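Side-chain contacts in coenzyme PQQ synthesis protein B (Methylobacterium extorquens, PDB 4Z7R), which is thought to take part in moving pyrroloquinoline quinone or its precursor to the periplasm, and binds zinc on a metallo-beta-lactamase fold: residues 41-44 with 50-53; 113-118 with 134-139; 269-272 with 278-281. All coordinates share one frame; numbering follows the deposited sequence.

Contact 1 of 3, residues 41-44 with 50-53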
loop_
_atom_site.group_PDB
_atom_site.type_symbol
_atom_site.label_atom_id
_atom_site.label_comp_id
_atom_site.label_asym_id
_atom_site.label_seq_id
_atom_site.Cartn_x
_atom_site.Cartn_y
_atom_site.Cartn_z
ATOM N N SER A 41 11.222 -3.671 1.539
ATOM C CA SER A 41 11.084 -4.767 0.584
ATOM C C SER A 41 12.242 -4.737 -0.404
ATOM O O SER A 41 12.691 -3.663 -0.805
ATOM C CB SER A 41 9.756 -4.682 -0.171
ATOM O OG SER A 41 9.670 -5.708 -1.148
ATOM N N ILE A 42 12.735 -5.912 -0.789
ATOM C CA ILE A 42 13.748 -6.001 -1.835
ATOM C C ILE A 42 13.387 -7.109 -2.812
ATOM O O ILE A 42 12.594 -7.998 -2.498
ATOM C CB ILE A 42 15.175 -6.264 -1.277
ATOM C CG1 ILE A 42 15.324 -7.719 -0.821
ATOM C CG2 ILE A 42 15.525 -5.273 -0.157
ATOM C CD1 ILE A 42 16.762 -8.120 -0.510
ATOM N N ALA A 43 13.958 -7.041 -4.007
ATOM C CA ALA A 43 13.780 -8.098 -4.992
ATOM C C ALA A 43 15.140 -8.601 -5.448
ATOM O O ALA A 43 16.071 -7.817 -5.625
ATOM C CB ALA A 43 12.961 -7.605 -6.170
ATOM N N VAL A 44 15.259 -9.912 -5.619
ATOM C CA VAL A 44 16.530 -10.513 -6.004
ATOM C C VAL A 44 16.312 -11.474 -7.166
ATOM O O VAL A 44 15.301 -12.175 -7.213
ATOM C CB VAL A 44 17.185 -11.258 -4.812
ATOM C CG1 VAL A 44 18.492 -11.909 -5.230
ATOM C CG2 VAL A 44 17.419 -10.304 -3.647
ATOM N N ARG A 50 13.751 -13.314 -13.809
ATOM C CA ARG A 50 12.894 -14.030 -12.874
ATOM C C ARG A 50 13.260 -13.621 -11.453
ATOM O O ARG A 50 14.401 -13.791 -11.027
ATOM C CB ARG A 50 13.043 -15.541 -13.061
ATOM C CG ARG A 50 12.555 -16.038 -14.414
ATOM C CD ARG A 50 12.932 -17.493 -14.636
ATOM N NE ARG A 50 14.381 -17.664 -14.722
ATOM C CZ ARG A 50 14.984 -18.825 -14.950
ATOM N NH1 ARG A 50 14.267 -19.928 -15.116
ATOM N NH2 ARG A 50 16.307 -18.883 -15.014
ATOM N N TRP A 51 12.289 -13.082 -10.722
ATOM C CA TRP A 51 12.587 -12.435 -9.450
ATOM C C TRP A 51 11.897 -13.054 -8.244
ATOM O O TRP A 51 10.770 -13.545 -8.327
ATOM C CB TRP A 51 12.220 -10.951 -9.523
ATOM C CG TRP A 51 13.012 -10.188 -10.531
ATOM C CD1 TRP A 51 12.804 -10.146 -11.877
ATOM C CD2 TRP A 51 14.152 -9.360 -10.274
ATOM N NE1 TRP A 51 13.744 -9.342 -12.477
ATOM C CE2 TRP A 51 14.582 -8.846 -11.513
ATOM C CE3 TRP A 51 14.850 -9.003 -9.115
ATOM C CZ2 TRP A 51 15.678 -7.994 -11.628
ATOM C CZ3 TRP A 51 15.941 -8.161 -9.232
ATOM C CH2 TRP A 51 16.342 -7.663 -10.479
ATOM N N LEU A 52 12.605 -13.023 -7.121
ATOM C CA LEU A 52 12.034 -13.343 -5.825
ATOM C C LEU A 52 11.789 -12.051 -5.065
ATOM O O LEU A 52 12.701 -11.239 -4.905
ATOM C CB LEU A 52 12.962 -14.253 -5.020
ATOM C CG LEU A 52 12.626 -14.383 -3.529
ATOM C CD1 LEU A 52 11.373 -15.223 -3.321
ATOM C CD2 LEU A 52 13.802 -14.958 -2.747
ATOM N N LEU A 53 10.560 -11.861 -4.601
ATOM C CA LEU A 53 10.234 -10.714 -3.766
ATOM C C LEU A 53 10.422 -11.058 -2.297
ATOM O O LEU A 53 9.842 -12.019 -1.799
ATOM C CB LEU A 53 8.796 -10.255 -4.019
ATOM C CG LEU A 53 8.406 -8.897 -3.440
ATOM C CD1 LEU A 53 8.990 -7.784 -4.276
ATOM C CD2 LEU A 53 6.893 -8.772 -3.367
#

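Contact 2 of 3, residues 113-118 with 134-139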
loop_
_atom_site.group_PDB
_atom_site.type_symbol
_atom_site.label_atom_id
_atom_site.label_comp_id
_atom_site.label_asym_id
_atom_site.label_seq_id
_atom_site.Cartn_x
_atom_site.Cartn_y
_atom_site.Cartn_z
ATOM N N GLY A 113 5.037 -20.771 11.313
ATOM C CA GLY A 113 4.385 -19.828 12.204
ATOM C C GLY A 113 3.867 -18.583 11.505
ATOM O O GLY A 113 2.745 -18.141 11.759
ATOM N N ILE A 114 4.677 -18.019 10.616
ATOM C CA ILE A 114 4.302 -16.793 9.916
ATOM C C ILE A 114 3.206 -17.037 8.878
ATOM O O ILE A 114 2.228 -16.288 8.824
ATOM C CB ILE A 114 5.526 -16.141 9.241
ATOM C CG1 ILE A 114 6.440 -15.545 10.309
ATOM C CG2 ILE A 114 5.095 -15.038 8.287
ATOM C CD1 ILE A 114 5.732 -14.555 11.226
ATOM N N LEU A 115 3.358 -18.094 8.088
ATOM C CA LEU A 115 2.347 -18.466 7.106
ATOM C C LEU A 115 0.999 -18.714 7.778
ATOM O O LEU A 115 -0.042 -18.288 7.275
ATOM C CB LEU A 115 2.785 -19.709 6.330
ATOM C CG LEU A 115 2.497 -19.707 4.827
ATOM C CD1 LEU A 115 2.584 -18.296 4.265
ATOM C CD2 LEU A 115 3.449 -20.640 4.095
ATOM N N ALA A 116 1.023 -19.403 8.915
ATOM C CA ALA A 116 -0.196 -19.695 9.659
ATOM C C ALA A 116 -0.868 -18.412 10.136
ATOM O O ALA A 116 -2.085 -18.274 10.045
ATOM C CB ALA A 116 0.101 -20.608 10.839
ATOM N N SER A 117 -0.071 -17.472 10.634
ATOM C CA SER A 117 -0.604 -16.199 11.110
ATOM C C SER A 117 -1.255 -15.415 9.976
ATOM O O SER A 117 -2.321 -14.822 10.150
ATOM C CB SER A 117 0.499 -15.363 11.764
ATOM O OG SER A 117 0.929 -15.947 12.981
ATOM N N VAL A 118 -0.603 -15.408 8.818
ATOM C CA VAL A 118 -1.150 -14.764 7.630
ATOM C C VAL A 118 -2.436 -15.443 7.171
ATOM O O VAL A 118 -3.470 -14.794 7.012
ATOM C CB VAL A 118 -0.135 -14.767 6.469
ATOM C CG1 VAL A 118 -0.797 -14.298 5.178
ATOM C CG2 VAL A 118 1.066 -13.896 6.809
ATOM N N ARG A 134 1.028 -21.763 -1.205
ATOM C CA ARG A 134 1.586 -21.348 0.072
ATOM C C ARG A 134 2.466 -22.456 0.634
ATOM O O ARG A 134 1.980 -23.510 1.042
ATOM C CB ARG A 134 0.469 -20.968 1.044
ATOM C CG ARG A 134 -0.449 -19.899 0.469
ATOM C CD ARG A 134 -1.416 -19.340 1.484
ATOM N NE ARG A 134 -2.467 -18.573 0.822
ATOM C CZ ARG A 134 -3.285 -17.730 1.440
ATOM N NH1 ARG A 134 -3.170 -17.530 2.745
ATOM N NH2 ARG A 134 -4.213 -17.078 0.748
ATOM N N GLN A 135 3.770 -22.208 0.638
ATOM C CA GLN A 135 4.743 -23.232 0.986
ATOM C C GLN A 135 5.530 -22.840 2.227
ATOM O O GLN A 135 6.241 -21.835 2.228
ATOM C CB GLN A 135 5.699 -23.472 -0.185
ATOM C CG GLN A 135 6.803 -24.479 0.102
ATOM C CD GLN A 135 6.252 -25.855 0.408
ATOM O OE1 GLN A 135 5.602 -26.473 -0.433
ATOM N NE2 GLN A 135 6.510 -26.343 1.615
ATOM N N THR A 136 5.395 -23.629 3.288
ATOM C CA THR A 136 6.160 -23.393 4.504
ATOM C C THR A 136 7.612 -23.821 4.327
ATOM O O THR A 136 7.910 -24.786 3.619
ATOM C CB THR A 136 5.560 -24.128 5.721
ATOM O OG1 THR A 136 5.513 -25.535 5.464
ATOM C CG2 THR A 136 4.154 -23.623 6.014
ATOM N N ILE A 137 8.511 -23.102 4.986
ATOM C CA ILE A 137 9.923 -23.448 4.978
ATOM C C ILE A 137 10.382 -23.485 6.431
ATOM O O ILE A 137 9.996 -22.634 7.230
ATOM C CB ILE A 137 10.758 -22.432 4.162
ATOM C CG1 ILE A 137 10.247 -22.348 2.720
ATOM C CG2 ILE A 137 12.234 -22.804 4.172
ATOM C CD1 ILE A 137 10.493 -23.607 1.907
ATOM N N ALA A 138 11.236 -24.445 6.766
ATOM C CA ALA A 138 11.684 -24.614 8.143
ATOM C C ALA A 138 12.957 -23.823 8.391
ATOM O O ALA A 138 13.659 -23.467 7.448
ATOM C CB ALA A 138 11.902 -26.091 8.452
ATOM N N LEU A 139 13.235 -23.517 9.657
ATOM C CA LEU A 139 14.498 -22.879 10.008
ATOM C C LEU A 139 15.653 -23.739 9.515
ATOM O O LEU A 139 15.586 -24.965 9.583
ATOM C CB LEU A 139 14.598 -22.657 11.520
ATOM C CG LEU A 139 13.567 -21.694 12.117
ATOM C CD1 LEU A 139 13.723 -21.590 13.627
ATOM C CD2 LEU A 139 13.679 -20.323 11.463
#

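Contact 3 of 3, residues 269-272 with 278-281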
loop_
_atom_site.group_PDB
_atom_site.type_symbol
_atom_site.label_atom_id
_atom_site.label_comp_id
_atom_site.label_asym_id
_atom_site.label_seq_id
_atom_site.Cartn_x
_atom_site.Cartn_y
_atom_site.Cartn_z
ATOM N N THR A 269 12.419 8.514 11.779
ATOM C CA THR A 269 13.039 9.297 12.844
ATOM C C THR A 269 14.566 9.187 12.882
ATOM O O THR A 269 15.211 9.754 13.762
ATOM C CB THR A 269 12.496 8.869 14.215
ATOM O OG1 THR A 269 12.660 7.453 14.363
ATOM C CG2 THR A 269 11.017 9.204 14.330
ATOM N N ASN A 270 15.146 8.471 11.928
ATOM C CA ASN A 270 16.589 8.243 11.941
ATOM C C ASN A 270 17.331 9.325 11.161
ATOM O O ASN A 270 17.119 9.482 9.960
ATOM C CB ASN A 270 16.909 6.858 11.375
ATOM C CG ASN A 270 18.339 6.421 11.654
ATOM O OD1 ASN A 270 19.255 7.241 11.712
ATOM N ND2 ASN A 270 18.533 5.119 11.831
ATOM N N PRO A 271 18.221 10.064 11.844
ATOM C CA PRO A 271 18.931 11.199 11.232
ATOM C C PRO A 271 19.900 10.822 10.105
ATOM O O PRO A 271 20.378 11.725 9.416
ATOM C CB PRO A 271 19.697 11.827 12.407
ATOM C CG PRO A 271 19.655 10.842 13.513
ATOM C CD PRO A 271 18.500 9.924 13.284
ATOM N N VAL A 272 20.192 9.538 9.907
ATOM C CA VAL A 272 21.003 9.152 8.752
ATOM C C VAL A 272 20.226 9.392 7.458
ATOM O O VAL A 272 20.810 9.428 6.377
ATOM C CB VAL A 272 21.458 7.673 8.805
ATOM C CG1 VAL A 272 22.202 7.383 10.103
ATOM C CG2 VAL A 272 20.272 6.730 8.626
ATOM N N TYR A 278 25.673 14.962 10.123
ATOM C CA TYR A 278 26.878 14.335 10.657
ATOM C C TYR A 278 26.646 12.843 10.850
ATOM O O TYR A 278 27.539 12.027 10.611
ATOM C CB TYR A 278 27.307 14.970 11.986
ATOM C CG TYR A 278 28.552 14.326 12.560
ATOM C CD1 TYR A 278 29.820 14.732 12.164
ATOM C CD2 TYR A 278 28.458 13.292 13.485
ATOM C CE1 TYR A 278 30.959 14.132 12.680
ATOM C CE2 TYR A 278 29.587 12.688 14.003
ATOM C CZ TYR A 278 30.835 13.110 13.597
ATOM O OH TYR A 278 31.960 12.505 14.116
ATOM N N GLU A 279 25.445 12.503 11.304
ATOM C CA GLU A 279 25.069 11.119 11.558
ATOM C C GLU A 279 25.249 10.239 10.322
ATOM O O GLU A 279 25.820 9.154 10.409
ATOM C CB GLU A 279 23.622 11.046 12.051
ATOM C CG GLU A 279 23.421 11.604 13.453
ATOM C CD GLU A 279 23.018 13.065 13.469
ATOM O OE1 GLU A 279 23.283 13.781 12.481
ATOM O OE2 GLU A 279 22.432 13.496 14.483
ATOM N N ARG A 280 24.762 10.714 9.178
ATOM C CA ARG A 280 24.932 10.002 7.914
ATOM C C ARG A 280 26.410 9.801 7.597
ATOM O O ARG A 280 26.841 8.695 7.269
ATOM C CB ARG A 280 24.247 10.758 6.771
ATOM C CG ARG A 280 24.675 10.302 5.380
ATOM C CD ARG A 280 23.993 9.003 4.978
ATOM N NE ARG A 280 22.562 9.189 4.767
ATOM C CZ ARG A 280 22.008 9.403 3.579
ATOM N NH1 ARG A 280 22.763 9.448 2.491
ATOM N NH2 ARG A 280 20.696 9.567 3.478
ATOM N N ALA A 281 27.177 10.882 7.692
ATOM C CA ALA A 281 28.618 10.835 7.466
ATOM C C ALA A 281 29.295 9.847 8.411
ATOM O O ALA A 281 30.189 9.099 8.011
ATOM C CB ALA A 281 29.224 12.225 7.626
#

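Contact 1 of 3, residues 41-44 with 50-53
The carbonyl oxygen of Val44 is gripped twice from the opposing strand: Leu52 N donates a hydrogen bond to Val44 O at 2.8 Å, almost perfectly straight at the hydrogen (176°), and Trp51 CA adds a weaker CA-H...O contact. The return bond, from Val44 N to Leu52 O, is 3.0 Å long. Leu52 O also has a second neighbour, since Ala43 CA approaches it to 3.3 Å in another CA-H...O contact. Val44 and Leu52 are therefore an antiparallel hydrogen-bonded pair, and Ala43 with Leu53 the adjoining non-hydrogen-bonded one. Together they join the two arms of the beta hairpin 41-45/51-54, adjacent strands within one sheet of the metallo-beta-lactamase sandwich. Val44 and Leu52 put their side chains on the face that meets Leu149 of strand 149-159, which belongs to the other sheet.

The opposite face carries Ala43 and Leu53. Trp51 reaches the facing strand through its indole: CG is anti to the carbonyl carbon (chi1 -63°), and the six-membered ring leans over to the 41-44 strand. Ring atom CE3 of Trp51 stands 3.8 Å from Ala43 CB. At the edge of the same ring, near its plane, Ala43 O lies 3.6 Å from Trp51 CZ3, so the indole meets the strand rim-first at this point. Met70, and His2 and Val4 of strand 2-5, also touch the Trp51 side chain. Farther along, Leu53 brings its CD1 branch to 3.8 Å from Ser41 OG and to 4.4 Å from Ala43 CB. The contact of Leu53 with this hydroxyl is van der Waals; Ser41 OG has the carbonyl oxygens of Asn55, its main partner, and Leu54 as acceptors for its one proton.

Contact 2 of 3, residues 113-118 with 134-139
Leu115 has a first torsion of -139° and a second of 33°, both well removed from the staggered values, and with this twisted chain it lowers its CD2 methyl onto the backbone of strand 134-136. Thr136 answers with its own methyl: CG2 is anti to the carbonyl carbon, which leaves OG1 between the backbone N and that carbon. The two methyls, Leu115 CD2 and Thr136 CG2, meet at 3.6 Å, and Thr136 CG2 also comes within 4.2 Å of Leu115 CB.

Leu115 CD2 does more than touch a side chain. It sits equally close, 3.6 Å, to Gln135 C and to Gln135 O, so the methyl rests against the carbonyl group of the peptide joining Gln135 to Thr136. Leu115 CD2 also approaches Arg134 CB at 4.3 Å. No hydrogen bond crosses the contact; the evidence is for apolar contact centred on one branch of one leucine.

The polar ends turn elsewhere. Arg134 sends NH2 to Met127 O and NH1 to Ser119 OG, a hydroxyl also bonded to Leu115 O, so the guanidinium bonds directly to the C-terminal residue of helix 112-119. Gln135 points away from the helix, and its NE2 donates to Thr136 O at 2.9 Å, nearly straight and in the amide plane.

The axes of the segments 113-118 and 134-136 approach to 8.7 Å, with N-to-C directions 147° apart, so they run roughly, not strictly, antiparallel. Such packing is characteristic of a beta-alpha-beta crossover: strand 106-110, helix 112-119 lying over the sheet, then strand 132-136 parallel to the first.

Contact 3 of 3, residues 269-272 with 278-281
The carbonyl oxygen of Val272 receives the guanidinium of Arg280 at one edge, near the plane of the group. Arg280 NH2 gives a weak bond to Val272 O, 2.9 Å long but bent to 127° at the hydrogen. Arg280 NE is modelled only 2.4 Å from Val272 O, too short to take literally, so the geometry of this bond is doubtful. NH2 has a further partner in a salt bridge with Glu275. Bends at the second and third torsions fold the arginine back to the loop.

Within 269-272, Asn270 OD1 accepts from Val272 N at 3.1 Å and 173°, an Asx turn at the entry to the short 3-10 segment 271-272.

Van der Waals packing lies next to these bonds. The Pro271 ring and the Glu279 side chain cross at about a right angle: Pro271 CB is 3.7 Å from Glu279 CD, and Pro271 CG is 3.8 Å from Glu279 CG. Glu279 is bent at its second torsion, which lays the carboxylate beside the ring. Val272 CG1 rests 4.0 Å from Glu279 O.

Segment 269-272 directly follows the zinc ligand Asn268 in the loop that leads into helix 278-285. Pro271 also meets Asp224 of helix 224-228, while Val272 and Arg280 both touch Val290 of strand 288-290.

How the contacts relate
The three contacts follow one another along the chain, each closing before the next opens. Contacts 1 and 2 belong to the same seven-stranded sheet: 51-54 and 132-136 are separated there by strands 81-85 and 106-110, and the contact centres lie about 18 Å apart. Contact 3 is across the chain's centre from both, centre to centre about 27 Å from contact 1 and about 35 Å from contact 2, beside outermost strand 288-290 of the second sheet. No two touch; the nearest atoms of contacts 1 and 2 are still about 9 Å apart. Two contacts thus belong to one sheet of the sandwich; the third borders the other, next to zinc ligand Asn268.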